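Local coordinates for terminal oxygenase component of carbazole 1,9a-dioxygenase (Sphingomonas, PDB 3GKQ), which is the terminal oxygenase component of carbazole 1,9a-dioxygenase, probably passing electrons from a Rieske [2Fe-2S] cluster to a mononuclear non-haem iron that oxidises the substrate, at residues F182-V187 with L205-G210; D200-L205 with P238-T243; G227-L232 with A260-V265. All coordinates share one frame; numbering follows the deposited sequence.

Interaction 1 (F182-V187 with L205-G210); sequences FDAGHV and LGFAPG. With FE2 (Fe (II) ion), chain G.
At the mononuclear iron site of this Rieske oxygenase, the loop carrying a metal-binding histidine rests on segment 205-210, Ala184 against Phe207 and Val187 against Leu205. The aromatic ring of Phe207 meets the loop with its edge: CE2 comes to 3.3 Å from Ala184 O, which lies near the ring plane, while CD2 approaches Ala184 CB at 4.5 Å. With CG anti to the carbonyl carbon (chi1 -56°), the ring is carried off its strand toward the loop. Further along, Val187 CG2 packs 3.4 Å from Leu205 O. Between these contacts His186, whose side chain leads from the strand, binds the iron through NE2 in the two-histidine, one-carboxylate triad that His190 and Asp334 complete; two waters also bind the metal. His186 ND1 donates to Asp183 O at 2.6 Å, the acceptor almost in the imidazole plane and the N-H nearly straight at 172°, which fixes the ring's rotation. Asp183 itself closes an Asx turn, OD1 accepting from Gly185 N at 2.9 Å. Its other carboxylate oxygen, OD2, is hydrogen-bonded to NE2 of the cluster residue His96 of a neighbouring subunit, placing the turn between the two redox centres.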
loop_
_atom_site.group_PDB
_atom_site.type_symbol
_atom_site.label_atom_id
_atom_site.label_comp_id
_atom_site.label_asym_id
_atom_site.label_seq_id
_atom_site.Cartn_x
_atom_site.Cartn_y
_atom_site.Cartn_z
ATOM N N PHE A 182 -7.281 26.709 14.168
ATOM C CA PHE A 182 -7.948 27.391 15.274
ATOM C C PHE A 182 -7.361 27.066 16.655
ATOM O O PHE A 182 -8.070 27.066 17.657
ATOM C CB PHE A 182 -9.441 27.047 15.246
ATOM C CG PHE A 182 -10.292 27.949 16.091
ATOM C CD1 PHE A 182 -10.285 29.324 15.886
ATOM C CD2 PHE A 182 -11.125 27.421 17.073
ATOM C CE1 PHE A 182 -11.098 30.162 16.643
ATOM C CE2 PHE A 182 -11.943 28.252 17.835
ATOM C CZ PHE A 182 -11.928 29.622 17.621
ATOM N N ASP A 183 -6.060 26.809 16.699
ATOM C CA ASP A 183 -5.356 26.486 17.943
ATOM C C ASP A 183 -4.512 27.702 18.370
ATOM O O ASP A 183 -3.660 28.156 17.610
ATOM C CB ASP A 183 -4.448 25.280 17.684
ATOM C CG ASP A 183 -3.753 24.785 18.931
ATOM O OD1 ASP A 183 -3.475 25.604 19.832
ATOM O OD2 ASP A 183 -3.467 23.571 18.999
ATOM N N ALA A 184 -4.724 28.213 19.585
ATOM C CA ALA A 184 -3.985 29.395 20.068
ATOM C C ALA A 184 -2.569 29.161 20.608
ATOM O O ALA A 184 -1.718 30.059 20.559
ATOM C CB ALA A 184 -4.803 30.120 21.121
ATOM N N GLY A 185 -2.312 27.974 21.136
ATOM C CA GLY A 185 -0.989 27.704 21.662
ATOM C C GLY A 185 -0.038 27.200 20.600
ATOM O O GLY A 185 1.136 26.940 20.882
ATOM N N HIS A 186 -0.516 27.079 19.367
ATOM C CA HIS A 186 0.355 26.558 18.330
ATOM C C HIS A 186 1.390 27.532 17.785
ATOM O O HIS A 186 2.305 27.109 17.091
ATOM C CB HIS A 186 -0.468 25.924 17.182
ATOM C CG HIS A 186 -0.688 26.811 15.989
ATOM N ND1 HIS A 186 -1.748 27.687 15.896
ATOM C CD2 HIS A 186 -0.029 26.893 14.804
ATOM C CE1 HIS A 186 -1.736 28.265 14.704
ATOM N NE2 HIS A 186 -0.704 27.801 14.021
ATOM N N VAL A 187 1.276 28.820 18.111
ATOM C CA VAL A 187 2.244 29.796 17.605
ATOM C C VAL A 187 3.691 29.409 17.940
ATOM O O VAL A 187 4.631 29.902 17.320
ATOM C CB VAL A 187 1.960 31.234 18.138
ATOM C CG1 VAL A 187 0.620 31.725 17.611
ATOM C CG2 VAL A 187 1.974 31.259 19.649
ATOM N N LEU A 205 5.312 33.293 22.595
ATOM C CA LEU A 205 5.518 31.851 22.635
ATOM C C LEU A 205 4.158 31.198 22.868
ATOM O O LEU A 205 3.834 30.183 22.254
ATOM C CB LEU A 205 6.464 31.469 23.780
ATOM C CG LEU A 205 7.933 31.890 23.670
ATOM C CD1 LEU A 205 8.648 31.567 24.969
ATOM C CD2 LEU A 205 8.595 31.180 22.502
ATOM N N GLY A 206 3.372 31.806 23.758
ATOM C CA GLY A 206 2.053 31.292 24.091
ATOM C C GLY A 206 1.191 32.293 24.846
ATOM O O GLY A 206 1.330 33.500 24.646
ATOM N N PHE A 207 0.316 31.795 25.724
ATOM C CA PHE A 207 -0.599 32.646 26.493
ATOM C C PHE A 207 -0.987 32.063 27.857
ATOM O O PHE A 207 -1.036 30.851 28.029
ATOM C CB PHE A 207 -1.887 32.859 25.697
ATOM C CG PHE A 207 -1.673 33.424 24.320
ATOM C CD1 PHE A 207 -1.471 34.788 24.133
ATOM C CD2 PHE A 207 -1.696 32.594 23.207
ATOM C CE1 PHE A 207 -1.301 35.321 22.847
ATOM C CE2 PHE A 207 -1.527 33.113 21.921
ATOM C CZ PHE A 207 -1.331 34.479 21.740
ATOM N N ALA A 208 -1.265 32.939 28.822
ATOM C CA ALA A 208 -1.698 32.523 30.161
ATOM C C ALA A 208 -3.152 33.000 30.283
ATOM O O ALA A 208 -3.422 34.058 30.853
ATOM C CB ALA A 208 -0.828 33.178 31.233
ATOM N N PRO A 209 -4.104 32.216 29.741
ATOM C CA PRO A 209 -5.550 32.477 29.724
ATOM C C PRO A 209 -6.237 32.875 31.029
ATOM O O PRO A 209 -5.800 32.517 32.130
ATOM C CB PRO A 209 -6.125 31.176 29.157
ATOM C CG PRO A 209 -5.033 30.686 28.259
ATOM C CD PRO A 209 -3.814 30.910 29.119
ATOM N N GLY A 210 -7.335 33.615 30.884
ATOM C CA GLY A 210 -8.103 34.036 32.038
ATOM C C GLY A 210 -9.253 33.067 32.240
ATOM O O GLY A 210 -9.098 31.857 32.037
HETATM FE FE FE2 G . -0.244 28.138 12.392
HETATM O O HOH W 1 -1.089 29.982 12.373
HETATM O O HOH W 2 -2.464 27.527 11.837
#

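Interaction 2 (D200-L205 with P238-T243); sequences DIALPL and PIFEAT
Pro204 and Phe240 fit together as bump and floor: the pyrrolidine ring of Pro204 sits against one face of the aromatic ring, with CB over its centre. That CB stands 3.9 Å from the centroid of the Phe240 ring and only 11° off the normal, a CH-pi contact. The same methylene also fills the angle between the aromatic ring and the chain before it, coming to 3.3 Å from Ile239 O and to 4.2 Å from Pro238 CB, so that three consecutive residues of the partner segment cup one proline. Beyond the proline, the ring also comes obliquely against the preceding backbone, CE1 of Phe240 lying 3.7 Å from Leu203 C, and its tip, CZ, grazes the methyl of Ala202. Phe240 belongs to the short loop that breaks strand 236-244, and strand 206-209 joins that strand through a classic beta bulge in which Leu205 and Gly206 both face Ile239. Within the bulge Leu205 N donates to Ile239 O; the modelled 2.5 Å is unusually short and its exact length doubtful. Past it, the Leu205 side chain reaches along the strand: an anti second torsion (chi2 173°) sends CD1 outward to lodge against Ala242, 4.0 Å from its CB, while Leu205 CB leans on Ile239 CG2 at 4.4 Å. On the other flank of segment 200-205, Leu203 turns its side chain from strand 236-244 and packs on Val187 and the iron ligand His190; Met254 of a nearby loop touches Phe240.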
loop_
_atom_site.group_PDB
_atom_site.type_symbol
_atom_site.label_atom_id
_atom_site.label_comp_id
_atom_site.label_asym_id
_atom_site.label_seq_id
_atom_site.Cartn_x
_atom_site.Cartn_y
_atom_site.Cartn_z
ATOM N N ASP A 200 8.718 42.568 11.084
ATOM C CA ASP A 200 8.652 43.125 12.435
ATOM C C ASP A 200 7.362 42.740 13.159
ATOM O O ASP A 200 6.687 43.587 13.755
ATOM C CB ASP A 200 8.790 44.656 12.359
ATOM C CG ASP A 200 8.803 45.317 13.729
ATOM O OD1 ASP A 200 9.569 44.865 14.605
ATOM O OD2 ASP A 200 8.046 46.294 13.926
ATOM N N ILE A 201 7.029 41.452 13.108
ATOM C CA ILE A 201 5.822 40.944 13.754
ATOM C C ILE A 201 6.058 40.572 15.208
ATOM O O ILE A 201 7.085 39.991 15.551
ATOM C CB ILE A 201 5.268 39.687 13.014
ATOM C CG1 ILE A 201 4.212 40.108 11.992
ATOM C CG2 ILE A 201 4.646 38.709 14.002
ATOM C CD1 ILE A 201 4.749 40.888 10.860
ATOM N N ALA A 202 5.103 40.916 16.062
ATOM C CA ALA A 202 5.199 40.563 17.469
ATOM C C ALA A 202 4.519 39.197 17.614
ATOM O O ALA A 202 3.305 39.084 17.444
ATOM C CB ALA A 202 4.488 41.595 18.323
ATOM N N LEU A 203 5.303 38.164 17.901
ATOM C CA LEU A 203 4.755 36.822 18.068
ATOM C C LEU A 203 5.244 36.197 19.368
ATOM O O LEU A 203 6.425 35.879 19.518
ATOM C CB LEU A 203 5.157 35.928 16.899
ATOM C CG LEU A 203 4.513 34.538 16.895
ATOM C CD1 LEU A 203 3.021 34.677 16.602
ATOM C CD2 LEU A 203 5.179 33.662 15.847
ATOM N N PRO A 204 4.334 36.015 20.329
ATOM C CA PRO A 204 4.697 35.422 21.614
ATOM C C PRO A 204 4.903 33.914 21.492
ATOM O O PRO A 204 4.710 33.336 20.417
ATOM C CB PRO A 204 3.504 35.769 22.493
ATOM C CG PRO A 204 2.360 35.681 21.522
ATOM C CD PRO A 204 2.906 36.380 20.296
ATOM N N LEU A 205 5.312 33.293 22.595
ATOM C CA LEU A 205 5.518 31.851 22.635
ATOM C C LEU A 205 4.158 31.198 22.868
ATOM O O LEU A 205 3.834 30.183 22.254
ATOM C CB LEU A 205 6.464 31.469 23.780
ATOM C CG LEU A 205 7.933 31.890 23.670
ATOM C CD1 LEU A 205 8.648 31.567 24.969
ATOM C CD2 LEU A 205 8.595 31.180 22.502
ATOM N N PRO A 238 0.108 37.410 27.284
ATOM C CA PRO A 238 0.960 36.769 26.273
ATOM C C PRO A 238 2.348 36.408 26.808
ATOM O O PRO A 238 2.967 37.192 27.524
ATOM C CB PRO A 238 1.007 37.807 25.154
ATOM C CG PRO A 238 0.935 39.099 25.910
ATOM C CD PRO A 238 -0.145 38.820 26.936
ATOM N N ILE A 239 2.826 35.219 26.447
ATOM C CA ILE A 239 4.123 34.717 26.904
ATOM C C ILE A 239 5.256 35.020 25.922
ATOM O O ILE A 239 5.357 34.387 24.863
ATOM C CB ILE A 239 4.064 33.184 27.118
ATOM C CG1 ILE A 239 2.791 32.815 27.888
ATOM C CG2 ILE A 239 5.305 32.707 27.865
ATOM C CD1 ILE A 239 2.665 33.481 29.248
ATOM N N PHE A 240 6.111 35.979 26.280
ATOM C CA PHE A 240 7.233 36.364 25.426
ATOM C C PHE A 240 8.563 35.787 25.897
ATOM O O PHE A 240 9.591 35.949 25.242
ATOM C CB PHE A 240 7.320 37.890 25.324
ATOM C CG PHE A 240 6.438 38.468 24.258
ATOM C CD1 PHE A 240 6.767 38.320 22.916
ATOM C CD2 PHE A 240 5.262 39.130 24.591
ATOM C CE1 PHE A 240 5.932 38.819 21.915
ATOM C CE2 PHE A 240 4.422 39.634 23.601
ATOM C CZ PHE A 240 4.759 39.477 22.260
ATOM N N GLU A 241 8.538 35.118 27.042
ATOM C CA GLU A 241 9.726 34.472 27.576
ATOM C C GLU A 241 9.250 33.415 28.563
ATOM O O GLU A 241 8.266 33.620 29.280
ATOM C CB GLU A 241 10.648 35.495 28.256
ATOM C CG GLU A 241 10.199 35.990 29.618
ATOM C CD GLU A 241 10.617 35.057 30.738
ATOM O OE1 GLU A 241 11.823 34.726 30.822
ATOM O OE2 GLU A 241 9.742 34.661 31.538
ATOM N N ALA A 242 9.928 32.273 28.586
ATOM C CA ALA A 242 9.531 31.201 29.487
ATOM C C ALA A 242 10.730 30.469 30.066
ATOM O O ALA A 242 11.783 30.385 29.442
ATOM C CB ALA A 242 8.614 30.214 28.756
ATOM N N THR A 243 10.542 29.924 31.262
ATOM C CA THR A 243 11.590 29.198 31.956
ATOM C C THR A 243 11.296 27.705 32.066
ATOM O O THR A 243 10.165 27.255 31.856
ATOM C CB THR A 243 11.753 29.720 33.385
ATOM O OG1 THR A 243 10.505 29.574 34.076
ATOM C CG2 THR A 243 12.166 31.194 33.384
#

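Interaction 3 (G227-L232 with A260-V265); sequences GVFDLL and AISISV
The Phe229 ring has Ser262 OG at its edge, near the ring plane and 4.1 Å from CD1, while Ser264 CB approaches the same CD1 obliquely at 3.6 Å. Trp266 meets the ring edge-to-face, and its NE1 is hydrogen-bonded to Ser264 OG. The other flat group, the Asp230 carboxylate, receives Leu232 N at OD1 from well above its plane (55° out, 3.2 Å), forming an Asx turn just after the strand; alongside, OD2 lies 4.1 Å from Ile263 CD1. These groups decorate a pair of antiparallel strands, their directions 156° apart, in the large sheet of the Bet v 1-like catalytic domain. Val228 and Val265 form a hydrogen-bonded pair, with Val228 N to Val265 O at 2.9 Å and Val265 N to Val228 O at 3.0 Å, and Asp230 N adds a nearly straight bond to Ile263 O. An alanine in place of Phe229 would probably open a gap beside Ser264 and leave Trp266 without its aromatic mate. Phe182 and helix 361-373 pack on the opposite face, against both valines. On that face Asp230 lies beside Ile263, and the Leu232 N-H held at OD1 probably helps offset the charge of a carboxylate set next to an apolar branch.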
loop_
_atom_site.group_PDB
_atom_site.type_symbol
_atom_site.label_atom_id
_atom_site.label_comp_id
_atom_site.label_asym_id
_atom_site.label_seq_id
_atom_site.Cartn_x
_atom_site.Cartn_y
_atom_site.Cartn_z
ATOM N N GLY A 227 -19.945 30.302 13.710
ATOM C CA GLY A 227 -18.572 30.000 14.057
ATOM C C GLY A 227 -18.199 30.388 15.469
ATOM O O GLY A 227 -19.063 30.728 16.283
ATOM N N VAL A 228 -16.901 30.345 15.750
ATOM C CA VAL A 228 -16.384 30.667 17.072
ATOM C C VAL A 228 -15.269 31.700 16.992
ATOM O O VAL A 228 -14.412 31.633 16.111
ATOM C CB VAL A 228 -15.813 29.402 17.761
ATOM C CG1 VAL A 228 -15.339 29.740 19.171
ATOM C CG2 VAL A 228 -16.868 28.301 17.788
ATOM N N PHE A 229 -15.297 32.658 17.912
ATOM C CA PHE A 229 -14.277 33.697 17.977
ATOM C C PHE A 229 -13.315 33.322 19.090
ATOM O O PHE A 229 -13.733 32.979 20.197
ATOM C CB PHE A 229 -14.902 35.063 18.298
ATOM C CG PHE A 229 -15.487 35.761 17.107
ATOM C CD1 PHE A 229 -14.665 36.410 16.192
ATOM C CD2 PHE A 229 -16.860 35.758 16.889
ATOM C CE1 PHE A 229 -15.204 37.048 15.076
ATOM C CE2 PHE A 229 -17.408 36.392 15.776
ATOM C CZ PHE A 229 -16.576 37.037 14.868
ATOM N N ASP A 230 -12.025 33.376 18.795
ATOM C CA ASP A 230 -11.025 33.059 19.795
ATOM C C ASP A 230 -10.710 34.339 20.558
ATOM O O ASP A 230 -10.126 35.278 20.012
ATOM C CB ASP A 230 -9.778 32.494 19.120
ATOM C CG ASP A 230 -8.607 32.379 20.061
ATOM O OD1 ASP A 230 -8.824 32.192 21.278
ATOM O OD2 ASP A 230 -7.460 32.462 19.573
ATOM N N LEU A 231 -11.127 34.364 21.821
ATOM C CA LEU A 231 -10.940 35.519 22.690
ATOM C C LEU A 231 -9.855 35.326 23.758
ATOM O O LEU A 231 -9.927 35.927 24.831
ATOM C CB LEU A 231 -12.266 35.854 23.383
ATOM C CG LEU A 231 -13.509 36.092 22.514
ATOM C CD1 LEU A 231 -14.707 36.334 23.430
ATOM C CD2 LEU A 231 -13.301 37.287 21.579
ATOM N N LEU A 232 -8.860 34.491 23.474
ATOM C CA LEU A 232 -7.783 34.250 24.431
ATOM C C LEU A 232 -6.884 35.490 24.452
ATOM O O LEU A 232 -6.378 35.895 25.503
ATOM C CB LEU A 232 -6.966 33.024 24.011
ATOM C CG LEU A 232 -6.132 32.263 25.059
ATOM C CD1 LEU A 232 -5.265 31.234 24.354
ATOM C CD2 LEU A 232 -5.255 33.208 25.847
ATOM N N ALA A 260 -2.948 38.887 14.084
ATOM C CA ALA A 260 -3.713 37.824 14.731
ATOM C C ALA A 260 -4.372 38.369 15.993
ATOM O O ALA A 260 -4.222 37.812 17.087
ATOM C CB ALA A 260 -2.800 36.648 15.075
ATOM N N ILE A 261 -5.092 39.472 15.831
ATOM C CA ILE A 261 -5.795 40.112 16.932
ATOM C C ILE A 261 -7.146 39.430 17.105
ATOM O O ILE A 261 -7.635 39.264 18.222
ATOM C CB ILE A 261 -6.003 41.615 16.640
ATOM C CG1 ILE A 261 -4.653 42.340 16.696
ATOM C CG2 ILE A 261 -6.994 42.217 17.628
ATOM C CD1 ILE A 261 -4.718 43.798 16.299
ATOM N N SER A 262 -7.738 39.030 15.987
ATOM C CA SER A 262 -9.028 38.359 15.997
ATOM C C SER A 262 -9.004 37.112 15.126
ATOM O O SER A 262 -8.917 37.203 13.896
ATOM C CB SER A 262 -10.119 39.299 15.495
ATOM O OG SER A 262 -11.336 38.597 15.314
ATOM N N ILE A 263 -9.078 35.950 15.768
ATOM C CA ILE A 263 -9.085 34.680 15.055
ATOM C C ILE A 263 -10.452 34.032 15.240
ATOM O O ILE A 263 -11.037 34.095 16.323
ATOM C CB ILE A 263 -8.003 33.724 15.595
ATOM C CG1 ILE A 263 -6.641 34.418 15.572
ATOM C CG2 ILE A 263 -7.954 32.462 14.747
ATOM C CD1 ILE A 263 -5.511 33.553 16.080
ATOM N N SER A 264 -10.965 33.418 14.180
ATOM C CA SER A 264 -12.266 32.767 14.248
ATOM C C SER A 264 -12.373 31.641 13.225
ATOM O O SER A 264 -11.719 31.672 12.186
ATOM C CB SER A 264 -13.380 33.793 14.011
ATOM O OG SER A 264 -13.201 34.474 12.780
ATOM N N VAL A 265 -13.196 30.642 13.530
ATOM C CA VAL A 265 -13.392 29.512 12.629
ATOM C C VAL A 265 -14.882 29.401 12.340
ATOM O O VAL A 265 -15.707 29.612 13.227
ATOM C CB VAL A 265 -12.859 28.189 13.249
ATOM C CG1 VAL A 265 -13.643 27.836 14.515
ATOM C CG2 VAL A 265 -12.950 27.063 12.225
#

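Interactions 1 and 2 share Leu205, and their centres lie 10 Å apart. Besides that residue they are joined by Gly206 O and Ile239 N, 2.9 Å apart and probably hydrogen-bonded within the three-stranded sheet. Interaction 3, whose centre is 11 Å from that of interaction 1, belongs to the large sheet, and Leu232 bridges the two: its CD1 packs 3.5 Å from Ala184 CB and its CD2 3.4 Å from Phe207 CB. Interactions 2 and 3 do not touch, their nearest atoms being about 6 Å apart. The iron is bound directly in interaction 1, while the side chains of Leu203 and Ile263 each lie about 8 Å from it, outside the ligand shell.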